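Local coordinates for alginate lyase (Chitinophaga sp. MD30, PDB 6KCW), which cleaves the polysaccharide alginate as a bacterial lyase of polysaccharide lyase family 36, at residues T44-L49 with Y229-N234; D77-S82 with G160-V165. All coordinates share one frame; numbering follows the deposited sequence.

Contact 1 of 2, residues T44-L49 with Y229-N234. With CA (calcium ion), chain C.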
loop_
_atom_site.group_PDB
_atom_site.type_symbol
_atom_site.label_atom_id
_atom_site.label_comp_id
_atom_site.label_asym_id
_atom_site.label_seq_id
_atom_site.Cartn_x
_atom_site.Cartn_y
_atom_site.Cartn_z
ATOM N N THR A 44 -18.040 0.861 3.628
ATOM C CA THR A 44 -16.648 0.700 3.225
ATOM C C THR A 44 -16.187 1.941 2.479
ATOM O O THR A 44 -16.989 2.779 2.061
ATOM C CB THR A 44 -16.439 -0.532 2.331
ATOM O OG1 THR A 44 -16.819 -0.222 0.984
ATOM C CG2 THR A 44 -17.268 -1.704 2.831
ATOM N N LEU A 45 -14.876 2.045 2.300
ATOM C CA LEU A 45 -14.277 3.155 1.571
ATOM C C LEU A 45 -14.015 2.728 0.132
ATOM O O LEU A 45 -13.187 1.846 -0.124
ATOM C CB LEU A 45 -12.988 3.611 2.250
ATOM C CG LEU A 45 -12.093 4.631 1.551
ATOM C CD1 LEU A 45 -12.876 5.835 1.012
ATOM C CD2 LEU A 45 -11.015 5.078 2.523
ATOM N N ARG A 46 -14.710 3.362 -0.803
ATOM C CA ARG A 46 -14.486 3.139 -2.224
ATOM C C ARG A 46 -13.569 4.219 -2.769
ATOM O O ARG A 46 -13.852 5.415 -2.624
ATOM C CB ARG A 46 -15.796 3.141 -3.002
ATOM C CG ARG A 46 -15.635 2.759 -4.456
ATOM C CD ARG A 46 -16.934 3.039 -5.195
ATOM N NE ARG A 46 -17.167 4.473 -5.324
ATOM C CZ ARG A 46 -18.342 5.013 -5.644
ATOM N NH1 ARG A 46 -19.412 4.238 -5.854
ATOM N NH2 ARG A 46 -18.455 6.334 -5.745
ATOM N N VAL A 47 -12.480 3.795 -3.399
ATOM C CA VAL A 47 -11.573 4.683 -4.110
ATOM C C VAL A 47 -11.787 4.498 -5.607
ATOM O O VAL A 47 -11.945 3.370 -6.088
ATOM C CB VAL A 47 -10.108 4.419 -3.707
ATOM C CG1 VAL A 47 -9.153 5.250 -4.564
ATOM C CG2 VAL A 47 -9.905 4.741 -2.227
ATOM N N THR A 48 -11.794 5.604 -6.347
ATOM C CA THR A 48 -11.989 5.574 -7.792
ATOM C C THR A 48 -10.653 5.678 -8.519
ATOM O O THR A 48 -9.838 6.556 -8.212
ATOM C CB THR A 48 -12.900 6.714 -8.263
ATOM O OG1 THR A 48 -14.181 6.604 -7.635
ATOM C CG2 THR A 48 -13.095 6.641 -9.768
ATOM N N LEU A 49 -10.435 4.793 -9.487
ATOM C CA LEU A 49 -9.376 4.958 -10.476
ATOM C C LEU A 49 -10.025 5.387 -11.788
ATOM O O LEU A 49 -10.785 4.615 -12.388
ATOM C CB LEU A 49 -8.573 3.675 -10.669
ATOM C CG LEU A 49 -7.932 3.029 -9.436
ATOM C CD1 LEU A 49 -7.319 1.686 -9.802
ATOM C CD2 LEU A 49 -6.903 3.952 -8.816
ATOM N N TYR A 229 -13.241 0.635 -9.550
ATOM C CA TYR A 229 -13.424 0.906 -8.133
ATOM C C TYR A 229 -12.758 -0.171 -7.281
ATOM O O TYR A 229 -12.693 -1.342 -7.670
ATOM C CB TYR A 229 -14.925 1.022 -7.805
ATOM C CG TYR A 229 -15.639 2.059 -8.672
ATOM C CD1 TYR A 229 -15.706 3.394 -8.286
ATOM C CD2 TYR A 229 -16.223 1.695 -9.883
ATOM C CE1 TYR A 229 -16.354 4.340 -9.077
ATOM C CE2 TYR A 229 -16.862 2.633 -10.687
ATOM C CZ TYR A 229 -16.924 3.952 -10.283
ATOM O OH TYR A 229 -17.563 4.873 -11.085
ATOM N N ILE A 230 -12.236 0.250 -6.131
ATOM C CA ILE A 230 -11.658 -0.638 -5.130
ATOM C C ILE A 230 -12.240 -0.246 -3.778
ATOM O O ILE A 230 -12.405 0.944 -3.483
ATOM C CB ILE A 230 -10.112 -0.551 -5.122
ATOM C CG1 ILE A 230 -9.536 -0.989 -6.472
ATOM C CG2 ILE A 230 -9.514 -1.377 -3.985
ATOM C CD1 ILE A 230 -8.136 -0.509 -6.720
ATOM N N TYR A 231 -12.567 -1.237 -2.958
ATOM C CA TYR A 231 -13.200 -0.990 -1.671
ATOM C C TYR A 231 -12.313 -1.495 -0.541
ATOM O O TYR A 231 -11.887 -2.653 -0.548
ATOM C CB TYR A 231 -14.561 -1.670 -1.606
ATOM C CG TYR A 231 -15.515 -1.325 -2.733
ATOM C CD1 TYR A 231 -15.450 -1.989 -3.954
ATOM C CD2 TYR A 231 -16.496 -0.359 -2.567
ATOM C CE1 TYR A 231 -16.336 -1.692 -4.974
ATOM C CE2 TYR A 231 -17.384 -0.062 -3.582
ATOM C CZ TYR A 231 -17.295 -0.732 -4.776
ATOM O OH TYR A 231 -18.168 -0.433 -5.782
ATOM N N TYR A 232 -12.053 -0.629 0.435
ATOM C CA TYR A 232 -11.319 -0.973 1.642
ATOM C C TYR A 232 -12.239 -0.931 2.861
ATOM O O TYR A 232 -13.264 -0.240 2.876
ATOM C CB TYR A 232 -10.132 -0.019 1.845
ATOM C CG TYR A 232 -9.221 0.095 0.636
ATOM C CD1 TYR A 232 -8.282 -0.894 0.351
ATOM C CD2 TYR A 232 -9.291 1.193 -0.219
ATOM C CE1 TYR A 232 -7.445 -0.791 -0.750
ATOM C CE2 TYR A 232 -8.472 1.291 -1.319
ATOM C CZ TYR A 232 -7.546 0.296 -1.577
ATOM O OH TYR A 232 -6.720 0.385 -2.670
ATOM N N ASP A 233 -11.849 -1.666 3.903
ATOM C CA ASP A 233 -12.625 -1.708 5.134
ATOM C C ASP A 233 -11.735 -2.161 6.285
ATOM O O ASP A 233 -10.716 -2.834 6.084
ATOM C CB ASP A 233 -13.825 -2.651 4.998
ATOM C CG ASP A 233 -14.962 -2.291 5.932
ATOM O OD1 ASP A 233 -14.718 -1.526 6.893
ATOM O OD2 ASP A 233 -16.094 -2.774 5.695
ATOM N N ASN A 234 -12.138 -1.773 7.499
ATOM C CA ASN A 234 -11.642 -2.383 8.732
ATOM C C ASN A 234 -10.137 -2.190 8.911
ATOM O O ASN A 234 -9.405 -3.133 9.226
ATOM C CB ASN A 234 -12.005 -3.869 8.774
ATOM C CG ASN A 234 -13.504 -4.098 8.785
ATOM O OD1 ASN A 234 -14.224 -3.475 9.558
ATOM N ND2 ASN A 234 -13.982 -4.981 7.916
HETATM CA CA CA C . -17.082 -1.010 7.436
HETATM O O HOH W 1 -18.953 -2.019 7.325
HETATM O O HOH W 2 -16.501 -2.782 9.349
#
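R46 lies side by side with both Y229 and Y231, all three pointing the same way off one face of the sheet. Its CD comes 3.3 Å from Y229 CD1, while CG, anti to the backbone N (chi1 -173°), reaches Y231 CE2 at 3.4 Å. Farther out the chain bends at chi3, and CD, NE and CZ lie beside the Y229 ring. The guanidinium plane stands 49° from that ring, whose CE1 sits over one guanidinium face, offset toward its rim. An alanine here, keeping only CB, would probably leave a gap beside Y229 CD1 and CE1 and deprive the Y231 ring of CG and CD, so that Y229 especially could turn more freely. T48 follows Y229 on the same face, its OG1 3.5 Å from Y229 CE1, and T44 OG1, which hydrogen-bonds to S41 O, meets the Y231 ring at its edge. On the other face V47 CG2 touches the rim of the Y232 ring in its plane, 3.8 Å from CE2; L49 and I230 meet through their CD1 methyls. The Y232 hydroxyl is satisfied by T213 and G93.

Four backbone bonds join the strands, two each in the hydrogen-bonded pairs L45–Y232 and V47–I230; the shortest runs from Y232 N to L45 O (2.8 Å, 168° at the hydrogen). T44 CG2 lies 3.3 Å from D233 OD2, and that carboxylate binds calcium through OD1 at 2.5 Å and OD2 at 2.7 Å. N9, N11 and G43 complete the protein ligands. Such antiparallel pairing fits the concanavalin-like β-sandwich of the family's clan.

Contact 2 of 2, residues D77-S82 with G160-V165; sequences DVRFHS and GTTYHV
The H164 imidazole meets D77 at its edge: OD1 lies near the ring plane, 2.7 Å from ND1, which donates the hydrogen bond. The pair belongs to an antiparallel ladder in one sheet of a concanavalin-like β-sandwich, its strand axes 148° apart. The carboxylate is turned 66° from the ring, and ND1 approaches OD1 from above the carboxylate plane, with 142° at the hydrogen. Both ring nitrogens have carboxylate partners, since NE2 is bonded to D75 OD2. The other D77 oxygen, OD2, is bonded to N234 ND2. T162 OG1 is near the plane of the R79 guanidinium, at its edge; the same arginine makes a cation-pi contact with Y231. The Y163 ring has V78 O at its edge, and F130 meets it edge-to-face.

V78 and Y163 form the hydrogen-bonded pair, V78 N to Y163 O at 2.9 Å and Y163 N to V78 O at 2.8 Å. V78 CG1, placed between the backbone N and carbonyl carbon, packs against V165 CG2 at 3.7 Å on the buried side, where F80 meets the rings of F84, W86 and W120 edge-to-face.

Beyond F80 the chain leaves the strand. G160, whose backbone takes a shape that suits glycine, with phi positive, donates its N to F80 O at 2.8 Å. Beside this bond a single water accepts from F80 N at 3.0 Å and from T161 N at 2.9 Å, bridging the two backbones.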
loop_
_atom_site.group_PDB
_atom_site.type_symbol
_atom_site.label_atom_id
_atom_site.label_comp_id
_atom_site.label_asym_id
_atom_site.label_seq_id
_atom_site.Cartn_x
_atom_site.Cartn_y
_atom_site.Cartn_z
ATOM N N ASP A 77 -9.201 -4.867 4.932
ATOM C CA ASP A 77 -9.820 -5.678 3.901
ATOM C C ASP A 77 -9.865 -4.883 2.615
ATOM O O ASP A 77 -9.953 -3.653 2.630
ATOM C CB ASP A 77 -11.235 -6.111 4.290
ATOM C CG ASP A 77 -11.234 -7.045 5.463
ATOM O OD1 ASP A 77 -10.384 -7.963 5.476
ATOM O OD2 ASP A 77 -12.060 -6.848 6.379
ATOM N N VAL A 78 -9.797 -5.596 1.505
ATOM C CA VAL A 78 -9.818 -4.965 0.199
ATOM C C VAL A 78 -10.599 -5.862 -0.743
ATOM O O VAL A 78 -10.526 -7.092 -0.652
ATOM C CB VAL A 78 -8.392 -4.686 -0.317
ATOM C CG1 VAL A 78 -7.547 -5.944 -0.267
ATOM C CG2 VAL A 78 -8.452 -4.110 -1.721
ATOM N N ARG A 79 -11.396 -5.238 -1.608
ATOM C CA ARG A 79 -12.226 -5.930 -2.581
ATOM C C ARG A 79 -12.194 -5.135 -3.876
ATOM O O ARG A 79 -12.401 -3.918 -3.858
ATOM C CB ARG A 79 -13.668 -6.060 -2.077
ATOM C CG ARG A 79 -14.462 -7.207 -2.686
ATOM C CD ARG A 79 -15.865 -6.752 -3.065
ATOM N NE ARG A 79 -16.424 -5.827 -2.086
ATOM C CZ ARG A 79 -17.286 -4.863 -2.393
ATOM N NH1 ARG A 79 -17.667 -4.694 -3.659
ATOM N NH2 ARG A 79 -17.748 -4.055 -1.444
ATOM N N PHE A 80 -11.915 -5.809 -4.988
ATOM C CA PHE A 80 -12.029 -5.160 -6.285
ATOM C C PHE A 80 -13.482 -5.195 -6.727
ATOM O O PHE A 80 -14.204 -6.162 -6.463
ATOM C CB PHE A 80 -11.141 -5.839 -7.324
ATOM C CG PHE A 80 -9.685 -5.609 -7.106
ATOM C CD1 PHE A 80 -8.947 -6.468 -6.296
ATOM C CD2 PHE A 80 -9.042 -4.532 -7.711
ATOM C CE1 PHE A 80 -7.603 -6.250 -6.089
ATOM C CE2 PHE A 80 -7.702 -4.304 -7.508
ATOM C CZ PHE A 80 -6.975 -5.162 -6.703
ATOM N N HIS A 81 -13.909 -4.125 -7.386
ATOM C CA HIS A 81 -15.275 -4.005 -7.847
ATOM C C HIS A 81 -15.652 -5.187 -8.741
ATOM O O HIS A 81 -14.807 -5.934 -9.238
ATOM C CB HIS A 81 -15.453 -2.689 -8.595
ATOM C CG HIS A 81 -16.853 -2.435 -9.052
ATOM N ND1 HIS A 81 -17.305 -2.804 -10.300
ATOM C CD2 HIS A 81 -17.901 -1.846 -8.429
ATOM C CE1 HIS A 81 -18.571 -2.448 -10.427
ATOM N NE2 HIS A 81 -18.956 -1.866 -9.306
ATOM N N SER A 82 -16.961 -5.328 -8.954
ATOM C CA SER A 82 -17.493 -6.470 -9.689
ATOM C C SER A 82 -16.968 -6.514 -11.117
ATOM O O SER A 82 -16.592 -7.581 -11.616
ATOM C CB SER A 82 -19.022 -6.412 -9.681
ATOM O OG SER A 82 -19.575 -7.656 -10.067
ATOM N N GLY A 160 -14.783 -8.794 -7.011
ATOM C CA GLY A 160 -15.877 -8.933 -6.071
ATOM C C GLY A 160 -15.579 -9.792 -4.865
ATOM O O GLY A 160 -16.503 -10.175 -4.152
ATOM N N THR A 161 -14.310 -10.087 -4.597
ATOM C CA THR A 161 -13.906 -10.979 -3.512
ATOM C C THR A 161 -13.130 -10.196 -2.464
ATOM O O THR A 161 -12.168 -9.496 -2.802
ATOM C CB THR A 161 -13.022 -12.105 -4.040
ATOM O OG1 THR A 161 -13.710 -12.815 -5.078
ATOM C CG2 THR A 161 -12.651 -13.065 -2.904
ATOM N N THR A 162 -13.525 -10.315 -1.199
ATOM C CA THR A 162 -12.817 -9.604 -0.143
ATOM C C THR A 162 -11.574 -10.371 0.280
ATOM O O THR A 162 -11.635 -11.573 0.571
ATOM C CB THR A 162 -13.689 -9.377 1.085
ATOM O OG1 THR A 162 -15.011 -8.974 0.695
ATOM C CG2 THR A 162 -13.044 -8.291 1.945
ATOM N N TYR A 163 -10.448 -9.660 0.335
ATOM C CA TYR A 163 -9.172 -10.213 0.764
ATOM C C TYR A 163 -8.691 -9.452 1.991
ATOM O O TYR A 163 -8.562 -8.223 1.948
ATOM C CB TYR A 163 -8.147 -10.128 -0.364
ATOM C CG TYR A 163 -8.497 -11.004 -1.540
ATOM C CD1 TYR A 163 -8.146 -12.356 -1.567
ATOM C CD2 TYR A 163 -9.190 -10.489 -2.613
ATOM C CE1 TYR A 163 -8.479 -13.159 -2.651
ATOM C CE2 TYR A 163 -9.522 -11.274 -3.693
ATOM C CZ TYR A 163 -9.170 -12.597 -3.718
ATOM O OH TYR A 163 -9.524 -13.342 -4.821
ATOM N N HIS A 164 -8.455 -10.175 3.088
ATOM C CA HIS A 164 -7.843 -9.552 4.253
ATOM C C HIS A 164 -6.331 -9.538 4.101
ATOM O O HIS A 164 -5.725 -10.559 3.758
ATOM C CB HIS A 164 -8.206 -10.264 5.551
ATOM C CG HIS A 164 -7.745 -9.521 6.766
ATOM N ND1 HIS A 164 -8.481 -8.507 7.340
ATOM C CD2 HIS A 164 -6.602 -9.606 7.485
ATOM C CE1 HIS A 164 -7.821 -8.012 8.371
ATOM N NE2 HIS A 164 -6.676 -8.661 8.480
ATOM N N VAL A 165 -5.730 -8.380 4.379
ATOM C CA VAL A 165 -4.296 -8.154 4.245
ATOM C C VAL A 165 -3.739 -7.785 5.614
ATOM O O VAL A 165 -4.251 -6.864 6.270
ATOM C CB VAL A 165 -4.007 -7.038 3.229
ATOM C CG1 VAL A 165 -2.527 -6.994 2.864
ATOM C CG2 VAL A 165 -4.896 -7.197 2.003
HETATM O O HOH W 3 -11.973 -8.774 -5.618
#

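Contacts 1 and 2 sit side by side in one sheet, their centres 9 Å apart, because strands 228-241 and 71-80 are neighbours in it. The order across the sheet is therefore 44-49, 228-241, 71-80, 162-170, each antiparallel to its neighbour. Two probable backbone hydrogen bonds stitch the middle strands together, D233 O to D77 N and Y231 N to R79 O, each 2.8 Å. On the apolar face Y232 CE1 packs on V78 CG2 at 3.6 Å. In sequence, contact 2 is nested within the loop that contact 1 closes. Contact 1 supplies a calcium ligand directly, whereas in contact 2 the D77 side chain remains about 8 Å from the ion.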